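Long-range contacts in type C neurotoxin (Clostridium botulinum, PDB 3PME), which probably recognises gangliosides and phosphatidylethanolamine at nerve-cell membranes, as the receptor-binding domain of a botulinum C/D mosaic neurotoxin: residues S72-I77 and I195-I200; K119-I124 and I167-E172; S265-K270 and K404-D409. One frame throughout, in Å; residues are numbered along the deposited sequence.

Interaction 1: S72-I77 and I195-I200; sequences SFWIKI and IRDFNI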
loop_
_atom_site.group_PDB
_atom_site.type_symbol
_atom_site.label_atom_id
_atom_site.label_comp_id
_atom_site.label_asym_id
_atom_site.label_seq_id
_atom_site.Cartn_x
_atom_site.Cartn_y
_atom_site.Cartn_z
ATOM N N SER A 72 5.799 -16.015 4.467
ATOM C CA SER A 72 5.725 -14.608 4.096
ATOM C C SER A 72 4.617 -14.364 3.080
ATOM O O SER A 72 4.308 -15.227 2.274
ATOM C CB SER A 72 7.063 -14.104 3.556
ATOM O OG SER A 72 7.348 -14.654 2.279
ATOM N N PHE A 73 4.010 -13.184 3.140
ATOM C CA PHE A 73 2.963 -12.801 2.190
ATOM C C PHE A 73 2.608 -11.362 2.472
ATOM O O PHE A 73 2.938 -10.847 3.537
ATOM C CB PHE A 73 1.704 -13.659 2.376
ATOM C CG PHE A 73 1.143 -13.634 3.780
ATOM C CD1 PHE A 73 1.611 -14.528 4.738
ATOM C CD2 PHE A 73 0.149 -12.737 4.141
ATOM C CE1 PHE A 73 1.112 -14.516 6.030
ATOM C CE2 PHE A 73 -0.365 -12.714 5.435
ATOM C CZ PHE A 73 0.125 -13.612 6.395
ATOM N N TRP A 74 1.936 -10.706 1.524
ATOM C CA TRP A 74 1.366 -9.390 1.787
ATOM C C TRP A 74 -0.130 -9.563 1.950
ATOM O O TRP A 74 -0.729 -10.455 1.351
ATOM C CB TRP A 74 1.621 -8.426 0.620
ATOM C CG TRP A 74 3.056 -8.234 0.292
ATOM C CD1 TRP A 74 3.924 -9.174 -0.183
ATOM C CD2 TRP A 74 3.800 -7.017 0.403
ATOM N NE1 TRP A 74 5.159 -8.618 -0.373
ATOM C CE2 TRP A 74 5.115 -7.295 -0.015
ATOM C CE3 TRP A 74 3.478 -5.714 0.809
ATOM C CZ2 TRP A 74 6.114 -6.321 -0.028
ATOM C CZ3 TRP A 74 4.470 -4.745 0.789
ATOM C CH2 TRP A 74 5.771 -5.053 0.372
ATOM N N ILE A 75 -0.750 -8.691 2.732
ATOM C CA ILE A 75 -2.186 -8.747 2.928
ATOM C C ILE A 75 -2.768 -7.324 2.926
ATOM O O ILE A 75 -2.085 -6.356 3.283
ATOM C CB ILE A 75 -2.531 -9.518 4.235
ATOM C CG1 ILE A 75 -4.025 -9.866 4.310
ATOM C CG2 ILE A 75 -2.017 -8.765 5.473
ATOM C CD1 ILE A 75 -4.337 -10.954 5.350
ATOM N N LYS A 76 -4.027 -7.228 2.509
ATOM C CA LYS A 76 -4.748 -5.962 2.401
ATOM C C LYS A 76 -6.178 -6.280 2.817
ATOM O O LYS A 76 -6.840 -7.100 2.180
ATOM C CB LYS A 76 -4.700 -5.455 0.957
ATOM C CG LYS A 76 -5.524 -4.207 0.700
ATOM C CD LYS A 76 -5.268 -3.711 -0.721
ATOM C CE LYS A 76 -6.128 -2.483 -1.063
ATOM N NZ LYS A 76 -7.550 -2.871 -1.273
ATOM N N ILE A 77 -6.641 -5.670 3.908
ATOM C CA ILE A 77 -7.910 -6.037 4.532
ATOM C C ILE A 77 -8.888 -4.855 4.473
ATOM O O ILE A 77 -8.584 -3.774 4.950
ATOM C CB ILE A 77 -7.704 -6.515 5.987
ATOM C CG1 ILE A 77 -6.654 -7.630 6.033
ATOM C CG2 ILE A 77 -9.008 -7.027 6.577
ATOM C CD1 ILE A 77 -6.013 -7.792 7.399
ATOM N N ILE A 195 -4.498 -11.145 -0.726
ATOM C CA ILE A 195 -3.181 -11.633 -0.325
ATOM C C ILE A 195 -2.321 -11.678 -1.579
ATOM O O ILE A 195 -2.832 -11.911 -2.677
ATOM C CB ILE A 195 -3.288 -13.034 0.293
ATOM C CG1 ILE A 195 -3.947 -12.936 1.673
ATOM C CG2 ILE A 195 -1.899 -13.703 0.419
ATOM C CD1 ILE A 195 -4.372 -14.280 2.243
ATOM N N ARG A 196 -1.025 -11.446 -1.448
ATOM C CA ARG A 196 -0.135 -11.676 -2.587
ATOM C C ARG A 196 1.201 -12.267 -2.170
ATOM O O ARG A 196 1.640 -12.108 -1.035
ATOM C CB ARG A 196 0.081 -10.401 -3.408
ATOM C CG ARG A 196 1.116 -9.429 -2.819
ATOM C CD ARG A 196 1.231 -8.255 -3.767
ATOM N NE ARG A 196 2.440 -7.457 -3.603
ATOM C CZ ARG A 196 2.492 -6.325 -2.921
ATOM N NH1 ARG A 196 1.410 -5.861 -2.299
ATOM N NH2 ARG A 196 3.619 -5.637 -2.873
ATOM N N ASP A 197 1.842 -12.938 -3.115
ATOM C CA ASP A 197 3.188 -13.470 -2.952
ATOM C C ASP A 197 3.304 -14.395 -1.738
ATOM O O ASP A 197 4.224 -14.276 -0.929
ATOM C CB ASP A 197 4.221 -12.337 -2.910
ATOM C CG ASP A 197 4.270 -11.547 -4.208
ATOM O OD1 ASP A 197 4.752 -12.098 -5.218
ATOM O OD2 ASP A 197 3.829 -10.387 -4.217
ATOM N N PHE A 198 2.374 -15.331 -1.627
ATOM C CA PHE A 198 2.410 -16.274 -0.512
ATOM C C PHE A 198 3.534 -17.308 -0.678
ATOM O O PHE A 198 3.576 -18.030 -1.688
ATOM C CB PHE A 198 1.075 -16.987 -0.331
ATOM C CG PHE A 198 1.014 -17.798 0.930
ATOM C CD1 PHE A 198 1.397 -19.135 0.931
ATOM C CD2 PHE A 198 0.604 -17.213 2.112
ATOM C CE1 PHE A 198 1.368 -19.880 2.097
ATOM C CE2 PHE A 198 0.569 -17.950 3.294
ATOM C CZ PHE A 198 0.955 -19.286 3.286
ATOM N N ASN A 199 4.428 -17.360 0.316
ATOM C CA ASN A 199 5.603 -18.240 0.314
ATOM C C ASN A 199 5.769 -18.961 1.645
ATOM O O ASN A 199 5.508 -18.393 2.708
ATOM C CB ASN A 199 6.886 -17.432 0.099
ATOM C CG ASN A 199 7.021 -16.911 -1.312
ATOM O OD1 ASN A 199 6.689 -17.602 -2.261
ATOM N ND2 ASN A 199 7.541 -15.697 -1.453
ATOM N N ILE A 200 6.250 -20.201 1.596
ATOM C CA ILE A 200 6.696 -20.870 2.813
ATOM C C ILE A 200 8.126 -21.343 2.604
ATOM O O ILE A 200 8.455 -21.855 1.547
ATOM C CB ILE A 200 5.791 -22.049 3.193
ATOM C CG1 ILE A 200 4.366 -21.550 3.455
ATOM C CG2 ILE A 200 6.342 -22.770 4.452
ATOM C CD1 ILE A 200 3.363 -22.629 3.798
HETATM O O HOH W 1 6.368 -13.157 0.248
#
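The guanidinium of Arg196 lies flat over one face of the Trp74 indole, with 16° between the planes. Arg196 CZ is 3.8 Å from the centroid of the five-membered ring of Trp74, which makes this a cation-pi stack, and Arg196 NH2 reaches over the middle of the indole, 3.6 Å from Trp74 CD2. Both side chains leave the same face and run side by side. Arg196 CG takes the crowded position between backbone N and carbonyl carbon (chi1 80°), and the chain then extends to NE, so its CG passes Trp74 CB at 3.6 Å on the way to the ring. Gln217 in helix 207-218 fixes both ends: its OE1 accepts from Trp74 NE1 and its O from Arg196 NH2.

On the other face Phe73 and Phe198 point the same way, but their near-parallel rings are slid apart and barely overlap. The closest touch is Phe73 CB against Phe198 CD2 at 3.7 Å. Ile75 and Ile195 meet alongside each other, CG1 to CG1 at 4.0 Å.

The backbones are antiparallel. Two hydrogen-bonded pairs, Ser72 with Asn199 and Trp74 with Arg196, frame Phe73, which faces both Asp197 and Phe198. This one-residue shift is a beta bulge, with Asp197 in the left-handed helical region (phi 56°). A water spans it, 2.7 Å from both Ser72 OG, from which it accepts, and Asp197 O, to which it donates. Such a bulged antiparallel pair, buried within a large sheet, belongs here to the concanavalin-like, lectin-type beta-sandwich of the N-terminal receptor-binding half.

Interaction 2: K119-I124 and I167-E172; sequences KYKSLI and IEDLDE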
loop_
_atom_site.group_PDB
_atom_site.type_symbol
_atom_site.label_atom_id
_atom_site.label_comp_id
_atom_site.label_asym_id
_atom_site.label_seq_id
_atom_site.Cartn_x
_atom_site.Cartn_y
_atom_site.Cartn_z
ATOM N N LYS A 119 -3.572 -27.023 23.030
ATOM C CA LYS A 119 -2.942 -25.842 23.610
ATOM C C LYS A 119 -2.359 -25.017 22.465
ATOM O O LYS A 119 -1.808 -25.570 21.513
ATOM C CB LYS A 119 -1.853 -26.260 24.599
ATOM C CG LYS A 119 -1.054 -25.116 25.204
ATOM C CD LYS A 119 0.062 -25.634 26.117
ATOM C CE LYS A 119 0.947 -24.494 26.610
ATOM N NZ LYS A 119 2.151 -24.987 27.341
ATOM N N TYR A 120 -2.486 -23.700 22.527
ATOM C CA TYR A 120 -1.967 -22.888 21.434
ATOM C C TYR A 120 -1.207 -21.657 21.911
ATOM O O TYR A 120 -1.331 -21.227 23.065
ATOM C CB TYR A 120 -3.080 -22.475 20.470
ATOM C CG TYR A 120 -4.047 -21.478 21.053
ATOM C CD1 TYR A 120 -5.135 -21.895 21.805
ATOM C CD2 TYR A 120 -3.865 -20.118 20.854
ATOM C CE1 TYR A 120 -6.019 -20.985 22.341
ATOM C CE2 TYR A 120 -4.752 -19.198 21.378
ATOM C CZ TYR A 120 -5.822 -19.640 22.122
ATOM O OH TYR A 120 -6.702 -18.730 22.658
ATOM N N LYS A 121 -0.385 -21.127 21.017
ATOM C CA LYS A 121 0.295 -19.848 21.224
ATOM C C LYS A 121 -0.052 -18.969 20.039
ATOM O O LYS A 121 -0.337 -19.473 18.954
ATOM C CB LYS A 121 1.813 -20.032 21.294
ATOM C CG LYS A 121 2.289 -20.923 22.430
ATOM C CD LYS A 121 1.875 -20.357 23.778
ATOM C CE LYS A 121 2.549 -21.105 24.924
ATOM N NZ LYS A 121 3.931 -20.595 25.163
ATOM N N SER A 122 -0.036 -17.660 20.236
ATOM C CA SER A 122 -0.389 -16.759 19.145
ATOM C C SER A 122 0.517 -15.538 19.061
ATOM O O SER A 122 1.099 -15.094 20.059
ATOM C CB SER A 122 -1.847 -16.316 19.275
ATOM O OG SER A 122 -2.041 -15.564 20.451
ATOM N N LEU A 123 0.642 -15.013 17.846
ATOM C CA LEU A 123 1.250 -13.713 17.601
ATOM C C LEU A 123 0.111 -12.830 17.140
ATOM O O LEU A 123 -0.650 -13.220 16.265
ATOM C CB LEU A 123 2.292 -13.810 16.493
ATOM C CG LEU A 123 3.524 -14.658 16.816
ATOM C CD1 LEU A 123 4.239 -15.024 15.513
ATOM C CD2 LEU A 123 4.430 -13.857 17.749
ATOM N N ILE A 124 0.000 -11.649 17.730
ATOM C CA ILE A 124 -1.106 -10.755 17.431
ATOM C C ILE A 124 -0.563 -9.383 17.072
ATOM O O ILE A 124 0.312 -8.851 17.754
ATOM C CB ILE A 124 -2.070 -10.649 18.626
ATOM C CG1 ILE A 124 -2.571 -12.037 19.031
ATOM C CG2 ILE A 124 -3.271 -9.771 18.267
ATOM C CD1 ILE A 124 -3.278 -12.065 20.387
ATOM N N ILE A 167 7.375 -20.949 21.897
ATOM C CA ILE A 167 6.681 -22.159 21.461
ATOM C C ILE A 167 7.416 -23.426 21.879
ATOM O O ILE A 167 6.917 -24.529 21.681
ATOM C CB ILE A 167 6.427 -22.186 19.929
ATOM C CG1 ILE A 167 7.739 -22.043 19.149
ATOM C CG2 ILE A 167 5.431 -21.099 19.522
ATOM C CD1 ILE A 167 7.606 -22.329 17.671
ATOM N N GLU A 168 8.598 -23.256 22.466
ATOM C CA GLU A 168 9.414 -24.388 22.877
ATOM C C GLU A 168 8.701 -25.185 23.957
ATOM O O GLU A 168 9.025 -26.350 24.194
ATOM C CB GLU A 168 10.770 -23.901 23.397
ATOM C CG GLU A 168 11.775 -25.016 23.643
ATOM C CD GLU A 168 13.025 -24.527 24.356
ATOM O OE1 GLU A 168 12.990 -23.408 24.922
ATOM O OE2 GLU A 168 14.037 -25.266 24.353
ATOM N N ASP A 169 7.728 -24.558 24.609
ATOM C CA ASP A 169 6.979 -25.198 25.684
ATOM C C ASP A 169 5.688 -25.896 25.225
ATOM O O ASP A 169 5.018 -26.553 26.022
ATOM C CB ASP A 169 6.668 -24.185 26.795
ATOM C CG ASP A 169 5.894 -22.972 26.292
ATOM O OD1 ASP A 169 6.108 -22.544 25.135
ATOM O OD2 ASP A 169 5.074 -22.434 27.067
ATOM N N LEU A 170 5.318 -25.743 23.957
ATOM C CA LEU A 170 4.190 -26.510 23.429
ATOM C C LEU A 170 4.583 -27.975 23.428
ATOM O O LEU A 170 5.766 -28.313 23.416
ATOM C CB LEU A 170 3.846 -26.089 21.994
ATOM C CG LEU A 170 3.097 -24.767 21.803
ATOM C CD1 LEU A 170 2.887 -24.467 20.313
ATOM C CD2 LEU A 170 1.775 -24.788 22.532
ATOM N N ASP A 171 3.589 -28.854 23.429
ATOM C CA ASP A 171 3.875 -30.256 23.161
ATOM C C ASP A 171 3.891 -30.457 21.649
ATOM O O ASP A 171 4.011 -29.485 20.898
ATOM C CB ASP A 171 2.872 -31.141 23.891
ATOM C CG ASP A 171 3.040 -31.046 25.402
ATOM O OD1 ASP A 171 4.184 -31.206 25.871
ATOM O OD2 ASP A 171 2.046 -30.780 26.111
ATOM N N GLU A 172 3.802 -31.701 21.192
ATOM C CA GLU A 172 3.956 -31.974 19.770
ATOM C C GLU A 172 2.973 -31.192 18.893
ATOM O O GLU A 172 1.793 -31.067 19.214
ATOM C CB GLU A 172 3.809 -33.477 19.489
ATOM C CG GLU A 172 4.929 -34.342 20.058
ATOM C CD GLU A 172 4.617 -34.907 21.434
ATOM O OE1 GLU A 172 3.785 -34.335 22.167
ATOM O OE2 GLU A 172 5.225 -35.939 21.788
#
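Lys121 NZ grips the carboxylate of Asp169 from its open end. It lies 2.9 Å from Asp169 OD1 and equally far from Asp169 OD2, each oxygen offering its syn lone pair, so the salt bridge is bidentate. The lysine gets there by bending twice, at chi2 (-60°) and again at chi4 (82°), which folds the ammonium group over toward the turn. A third bond from NZ, to the backbone O of Arg166, helps to fix the position of the charge.

Lys119 approaches the same acid nearly at a right angle on a fully extended chain. Its salt bridge is long, with Lys119 NZ 3.9 Å from Asp169 OD2, and so probably contributes mainly through its charge. Two ammonium groups this close would be expected to favour the ionised carboxylate.

Beneath the charges lies an apolar layer. Leu170 CD2 touches both lysine stems, 3.9 Å from Lys119 CG and the same distance from Lys121 CG. It also rests against the backbone at Lys119 O. Ile167 CG2 covers Lys121 CB more loosely.

Asp169 and Leu170 are placed by a type I beta turn from Ile167 to Leu170, closed by Leu170 N donating to Ile167 O at 3.0 Å. Within it Asp169 CG takes the crowded position between its backbone N and carbonyl carbon (chi1 57°). Farther out, Asp115 spans the two segments, OD1 accepting from Lys119 N and OD2 from Asp171 N.

The contact thus joins two sheets of the N-terminal half: strand 120-126, paired with strand 108-114, meets the loop that follows strand 160-166, while Met153 of strand 152-157 packs against both Lys121 and Ile167.

Interaction 3: S265-K270 and K404-D409; sequences SKLYTK and KFISRD. With SO4 (sulfate ion), chain C.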
loop_
_atom_site.group_PDB
_atom_site.type_symbol
_atom_site.label_atom_id
_atom_site.label_comp_id
_atom_site.label_asym_id
_atom_site.label_seq_id
_atom_site.Cartn_x
_atom_site.Cartn_y
_atom_site.Cartn_z
ATOM N N SER A 265 -14.137 13.360 8.373
ATOM C CA SER A 265 -13.877 11.928 8.545
ATOM C C SER A 265 -13.738 11.163 7.228
ATOM O O SER A 265 -13.539 9.946 7.230
ATOM C CB SER A 265 -14.988 11.283 9.381
ATOM O OG SER A 265 -16.174 11.103 8.622
ATOM N N LYS A 266 -13.846 11.863 6.104
ATOM C CA LYS A 266 -13.861 11.193 4.806
ATOM C C LYS A 266 -12.552 11.316 4.039
ATOM O O LYS A 266 -11.924 12.384 4.027
ATOM C CB LYS A 266 -15.008 11.724 3.942
ATOM C CG LYS A 266 -16.382 11.283 4.403
ATOM C CD LYS A 266 -17.474 12.104 3.749
ATOM C CE LYS A 266 -17.486 11.968 2.235
ATOM N NZ LYS A 266 -18.648 12.709 1.658
ATOM N N LEU A 267 -12.145 10.223 3.395
ATOM C CA LEU A 267 -10.980 10.245 2.516
ATOM C C LEU A 267 -11.306 10.700 1.103
ATOM O O LEU A 267 -10.463 11.280 0.422
ATOM C CB LEU A 267 -10.355 8.855 2.432
ATOM C CG LEU A 267 -9.768 8.291 3.714
ATOM C CD1 LEU A 267 -9.230 6.912 3.424
ATOM C CD2 LEU A 267 -8.672 9.224 4.192
ATOM N N TYR A 268 -12.507 10.395 0.626
ATOM C CA TYR A 268 -12.858 10.749 -0.735
ATOM C C TYR A 268 -13.539 12.099 -0.671
ATOM O O TYR A 268 -14.688 12.202 -0.227
ATOM C CB TYR A 268 -13.774 9.703 -1.373
ATOM C CG TYR A 268 -13.231 8.286 -1.342
ATOM C CD1 TYR A 268 -11.873 8.030 -1.507
ATOM C CD2 TYR A 268 -14.089 7.206 -1.178
ATOM C CE1 TYR A 268 -11.388 6.730 -1.487
ATOM C CE2 TYR A 268 -13.613 5.904 -1.158
ATOM C CZ TYR A 268 -12.266 5.675 -1.311
ATOM O OH TYR A 268 -11.810 4.369 -1.296
ATOM N N THR A 269 -12.818 13.125 -1.117
ATOM C CA THR A 269 -13.215 14.512 -0.882
ATOM C C THR A 269 -13.753 15.167 -2.169
ATOM O O THR A 269 -14.839 14.818 -2.626
ATOM C CB THR A 269 -12.054 15.324 -0.269
ATOM O OG1 THR A 269 -10.913 15.251 -1.135
ATOM C CG2 THR A 269 -11.672 14.755 1.119
ATOM N N LYS A 270 -12.993 16.093 -2.752
ATOM C CA LYS A 270 -13.415 16.815 -3.957
ATOM C C LYS A 270 -12.244 17.042 -4.909
ATOM O O LYS A 270 -11.073 16.995 -4.502
ATOM C CB LYS A 270 -13.978 18.192 -3.573
ATOM C CG LYS A 270 -15.200 18.162 -2.689
ATOM C CD LYS A 270 -15.678 19.575 -2.404
ATOM C CE LYS A 270 -15.625 20.410 -3.661
ATOM N NZ LYS A 270 -16.589 21.547 -3.611
ATOM N N LYS A 404 0.629 11.792 -1.308
ATOM C CA LYS A 404 -0.074 10.522 -1.467
ATOM C C LYS A 404 -1.253 10.724 -2.402
ATOM O O LYS A 404 -1.711 11.856 -2.609
ATOM C CB LYS A 404 -0.549 9.964 -0.123
ATOM C CG LYS A 404 0.575 9.590 0.832
ATOM C CD LYS A 404 -0.023 8.976 2.090
ATOM C CE LYS A 404 1.036 8.329 2.960
ATOM N NZ LYS A 404 0.421 7.563 4.072
ATOM N N PHE A 405 -1.714 9.621 -2.975
ATOM C CA PHE A 405 -2.748 9.657 -3.999
ATOM C C PHE A 405 -3.827 8.653 -3.638
ATOM O O PHE A 405 -3.611 7.431 -3.690
ATOM C CB PHE A 405 -2.130 9.352 -5.361
ATOM C CG PHE A 405 -1.132 10.385 -5.805
ATOM C CD1 PHE A 405 -1.546 11.498 -6.508
ATOM C CD2 PHE A 405 0.218 10.251 -5.497
ATOM C CE1 PHE A 405 -0.634 12.471 -6.905
ATOM C CE2 PHE A 405 1.133 11.219 -5.887
ATOM C CZ PHE A 405 0.705 12.327 -6.601
ATOM N N ILE A 406 -5.000 9.161 -3.265
ATOM C CA ILE A 406 -6.043 8.265 -2.784
ATOM C C ILE A 406 -6.982 7.882 -3.905
ATOM O O ILE A 406 -7.728 8.721 -4.397
ATOM C CB ILE A 406 -6.855 8.886 -1.641
ATOM C CG1 ILE A 406 -5.931 9.342 -0.508
ATOM C CG2 ILE A 406 -7.874 7.877 -1.125
ATOM C CD1 ILE A 406 -6.677 10.086 0.590
ATOM N N SER A 407 -6.942 6.617 -4.306
ATOM C CA SER A 407 -7.883 6.096 -5.290
ATOM C C SER A 407 -9.162 5.622 -4.595
ATOM O O SER A 407 -9.145 5.249 -3.406
ATOM C CB SER A 407 -7.246 4.928 -6.029
ATOM O OG SER A 407 -6.792 3.959 -5.072
ATOM N N ARG A 408 -10.268 5.618 -5.331
ATOM C CA ARG A 408 -11.471 4.963 -4.845
ATOM C C ARG A 408 -11.259 3.468 -4.995
ATOM O O ARG A 408 -11.252 2.924 -6.097
ATOM C CB ARG A 408 -12.702 5.451 -5.607
ATOM C CG ARG A 408 -12.940 6.936 -5.371
ATOM C CD ARG A 408 -14.296 7.374 -5.887
ATOM N NE ARG A 408 -15.378 6.900 -5.027
ATOM C CZ ARG A 408 -16.119 7.690 -4.255
ATOM N NH1 ARG A 408 -15.902 8.999 -4.237
ATOM N NH2 ARG A 408 -17.082 7.169 -3.508
ATOM N N ASP A 409 -11.025 2.816 -3.865
ATOM C CA ASP A 409 -10.624 1.417 -3.847
ATOM C C ASP A 409 -11.779 0.599 -3.264
ATOM O O ASP A 409 -12.447 1.052 -2.342
ATOM C CB ASP A 409 -9.355 1.291 -2.982
ATOM C CG ASP A 409 -8.817 -0.131 -2.919
ATOM O OD1 ASP A 409 -7.898 -0.482 -3.701
ATOM O OD2 ASP A 409 -9.319 -0.887 -2.085
HETATM S S SO4 C . -14.210 24.309 -4.748
HETATM O O1 SO4 C . -13.924 24.409 -3.316
HETATM O O2 SO4 C . -13.496 23.196 -5.348
HETATM O O3 SO4 C . -15.645 24.100 -4.921
HETATM O O4 SO4 C . -13.809 25.546 -5.417
#
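One face of the Tyr268 ring carries the aliphatic part of Arg408: CG stands 4.0 Å from the ring centroid and only 5° off the normal, a well-centred CH-pi contact. The chain then bends at chi3 and carries the guanidinium over the CD2 rim on the same side of the ring, with CD2 facing the middle of the guanidinium and Arg408 CZ 3.7 Å from Tyr268 CD2. The two planes are tilted by 35°, so this is a slanted approach and not a flat stack. Ile406 comes in at the ring edge, its CG2 3.7 Å from Tyr268 CE1.

This contact belongs to the beta-trefoil that forms the C-terminal receptor-binding half, where the loop leading to strand 273-277 packs on residues 406-409, at and beyond strand 403-406. Tyr268 CG is anti to its carbonyl carbon, which carries the ring across the chain from Ile406 to Asp409. Leu267 extends the apolar side, its CD2 4.2 Å from Ile406 CD1. Glu414 also holds the loop, its carboxylate oxygens accepting from Leu267 N and Tyr268 N.

Lys270, which takes no part in the contact with 404-409, donates from NZ to O3 of a sulfate ion at 3.0 Å. The sulfate, probably from the crystallisation liquor, is also hydrogen-bonded to Tyr248, Asn271 and Tyr299.

The phenol oxygen is gripped twice: it donates to the carbonyl O of Trp412, and it accepts a nearly straight bond (167° at the hydrogen) from the backbone, with Asp409 N 3.1 Å from Tyr268 OH.

From the N terminus, strand 68-77 supplies the first half of interaction 1, whose loop stays open until residues 195-200 return beside it. Interaction 2 opens and closes wholly within that interval, linking residues 119-124 to 167-172 and so tying two sheets of the lectin-like half together. Interaction 3 follows in series: residues 265-270 wait for 404-409, closing most of the trefoil half on itself. No loops cross. Interactions 2 and 3 are far apart, with centres about 41 Å from each other, but interactions 1 and 3 touch directly across the domain boundary, where Lys76 NZ and Asp409 OD2 form a 2.8 Å salt bridge that joins the two halves.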